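Side-chain contact in signaling pathway modulator ZraP (PDB 3LAY), which modulates the periplasmic Zra envelope stress response, combining regulatory and chaperone roles, and forms oligomers whose higher-order forms need zinc for stability: residues L125-K128 with L129-R133. Numbering follows the deposited sequence.
Sequences LGQK and LDEQR
Gln127 NE2 meets Glu131 OE2 at 2.7 Å in a weak, bent hydrogen bond, with an N-H...O angle of 127°. Here is a worked example of i to i+4 pairing one turn apart on helix 112-142. The two side chains run side by side in the same direction, their amide and carboxylate planes turned 66° from each other. Gln127 reaches its partner through a kink at chi2 (-95°), whereas the Glu131 chain stays extended beyond CG, which itself lies 3.5 Å from Gln127 O. The backbone continues its helical bonding, Asp130 N to Gly126 O at 3.0 Å and Glu131 N to Gln127 O at 3.2 Å. On another face Asp130 OD1 and Arg133 NH1 form an i to i+3 salt bridge of 2.7 Å, though its hydrogen bond is weak, and the guanidinium lays one face against Leu129 CG, offset toward its rim. Helices 112-142 and 70-106 form a hairpin, ten copies of which build the alpha-helical barrel; buried Leu129 packs on Arg91 of helix 70-106, and Gln127 touches Glu123 of the second subunit. Chemically, Arg133 probably offsets part of the Asp130 charge, while Gln127 gives Glu131 an N-H but no countercharge.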
ATOM      1  N   LEU J 125       7.216 -30.043  18.341  1.00 31.05           N
ATOM      2  CA  LEU J 125       5.858 -29.571  18.056  1.00 29.96           C
ATOM      3  C   LEU J 125       5.733 -29.260  16.598  1.00 29.72           C
ATOM      4  O   LEU J 125       4.732 -29.553  15.963  1.00 27.94           O
ATOM      5  CB  LEU J 125       5.545 -28.320  18.853  1.00 29.09           C
ATOM      6  CG  LEU J 125       5.180 -28.460  20.320  1.00 30.67           C
ATOM      7  CD1 LEU J 125       5.203 -27.091  21.098  1.00 31.99           C
ATOM      8  CD2 LEU J 125       3.807 -29.104  20.414  1.00 27.94           C
ATOM      9  N   GLY J 126       6.752 -28.619  16.057  1.00 30.96           N
ATOM     10  CA  GLY J 126       6.740 -28.328  14.636  1.00 32.06           C
ATOM     11  C   GLY J 126       6.779 -29.598  13.783  1.00 32.65           C
ATOM     12  O   GLY J 126       6.193 -29.646  12.750  1.00 33.92           O
ATOM     13  N   GLN J 127       7.484 -30.623  14.212  1.00 33.63           N
ATOM     14  CA  GLN J 127       7.509 -31.838  13.451  1.00 35.70           C
ATOM     15  C   GLN J 127       6.095 -32.434  13.390  1.00 34.58           C
ATOM     16  O   GLN J 127       5.651 -32.894  12.309  1.00 35.22           O
ATOM     17  CB  GLN J 127       8.591 -32.808  13.978  1.00 37.42           C
ATOM     18  CG  GLN J 127       8.431 -34.278  13.559  1.00 43.81           C
ATOM     19  CD  GLN J 127       7.681 -35.152  14.607  1.00 51.61           C
ATOM     20  OE1 GLN J 127       7.724 -34.874  15.836  1.00 56.36           O
ATOM     21  NE2 GLN J 127       7.045 -36.233  14.132  1.00 46.22           N
ATOM     22  N   LYS J 128       5.393 -32.429  14.521  1.00 32.84           N
ATOM     23  CA  LYS J 128       4.016 -32.890  14.543  1.00 31.71           C
ATOM     24  C   LYS J 128       3.174 -32.014  13.658  1.00 30.89           C
ATOM     25  O   LYS J 128       2.311 -32.471  12.971  1.00 30.31           O
ATOM     26  CB  LYS J 128       3.403 -32.893  15.949  1.00 31.86           C
ATOM     27  CG  LYS J 128       3.445 -34.238  16.696  1.00 36.42           C
ATOM     28  CD  LYS J 128       4.433 -34.371  17.811  1.00 41.55           C
ATOM     29  CE  LYS J 128       3.814 -34.012  19.162  1.00 43.48           C
ATOM     30  NZ  LYS J 128       4.875 -33.798  20.224  1.00 46.31           N
ATOM     31  N   LEU J 129       3.437 -30.733  13.608  1.00 31.99           N
ATOM     32  CA  LEU J 129       2.532 -29.919  12.831  1.00 32.47           C
ATOM     33  C   LEU J 129       2.677 -30.201  11.370  1.00 33.29           C
ATOM     34  O   LEU J 129       1.699 -30.325  10.663  1.00 34.36           O
ATOM     35  CB  LEU J 129       2.719 -28.457  13.157  1.00 32.83           C
ATOM     36  CG  LEU J 129       1.698 -27.424  12.661  1.00 32.39           C
ATOM     37  CD1 LEU J 129       0.319 -27.853  12.954  1.00 34.18           C
ATOM     38  CD2 LEU J 129       1.981 -26.058  13.307  1.00 31.77           C
ATOM     39  N   ASP J 130       3.904 -30.325  10.914  1.00 34.20           N
ATOM     40  CA  ASP J 130       4.173 -30.613   9.519  1.00 35.00           C
ATOM     41  C   ASP J 130       3.581 -31.921   9.045  1.00 35.24           C
ATOM     42  O   ASP J 130       3.114 -32.016   7.922  1.00 35.93           O
ATOM     43  CB  ASP J 130       5.678 -30.619   9.300  1.00 36.27           C
ATOM     44  CG  ASP J 130       6.307 -29.209   9.432  1.00 42.16           C
ATOM     45  OD1 ASP J 130       5.666 -28.210   9.038  1.00 49.53           O
ATOM     46  OD2 ASP J 130       7.450 -29.108   9.906  1.00 49.55           O
ATOM     47  N   GLU J 131       3.630 -32.961   9.859  1.00 35.58           N
ATOM     48  CA  GLU J 131       3.022 -34.182   9.439  1.00 37.03           C
ATOM     49  C   GLU J 131       1.549 -33.951   9.078  1.00 35.99           C
ATOM     50  O   GLU J 131       1.053 -34.449   8.044  1.00 36.13           O
ATOM     51  CB  GLU J 131       3.118 -35.243  10.523  1.00 39.40           C
ATOM     52  CG  GLU J 131       4.507 -35.827  10.692  1.00 44.23           C
ATOM     53  CD  GLU J 131       4.532 -37.023  11.620  1.00 50.91           C
ATOM     54  OE1 GLU J 131       3.460 -37.671  11.805  1.00 55.47           O
ATOM     55  OE2 GLU J 131       5.628 -37.330  12.133  1.00 53.73           O
ATOM     56  N   GLN J 132       0.855 -33.198   9.930  1.00 33.62           N
ATOM     57  CA  GLN J 132      -0.524 -32.882   9.680  1.00 31.69           C
ATOM     58  C   GLN J 132      -0.637 -32.125   8.392  1.00 30.93           C
ATOM     59  O   GLN J 132      -1.534 -32.388   7.626  1.00 33.94           O
ATOM     60  CB  GLN J 132      -1.159 -32.130  10.847  1.00 31.28           C
ATOM     61  CG  GLN J 132      -1.203 -32.931  12.172  1.00 31.98           C
ATOM     62  CD  GLN J 132      -1.942 -34.232  12.035  1.00 33.97           C
ATOM     63  OE1 GLN J 132      -2.954 -34.315  11.343  1.00 38.35           O
ATOM     64  NE2 GLN J 132      -1.437 -35.262  12.678  1.00 37.56           N
ATOM     65  N   ARG J 133       0.258 -31.208   8.112  1.00 29.32           N
ATOM     66  CA  ARG J 133       0.174 -30.525   6.842  1.00 30.79           C
ATOM     67  C   ARG J 133       0.386 -31.428   5.648  1.00 29.29           C
ATOM     68  O   ARG J 133      -0.166 -31.198   4.576  1.00 30.38           O
ATOM     69  CB  ARG J 133       1.222 -29.436   6.745  1.00 32.98           C
ATOM     70  CG  ARG J 133       0.958 -28.287   7.575  1.00 39.84           C
ATOM     71  CD  ARG J 133       2.176 -27.438   7.631  1.00 48.75           C
ATOM     72  NE  ARG J 133       1.922 -26.294   8.485  1.00 54.21           N
ATOM     73  CZ  ARG J 133       2.862 -25.622   9.123  1.00 60.58           C
ATOM     74  NH1 ARG J 133       4.128 -26.010   9.025  1.00 66.10           N
ATOM     75  NH2 ARG J 133       2.539 -24.576   9.878  1.00 61.36           N
TER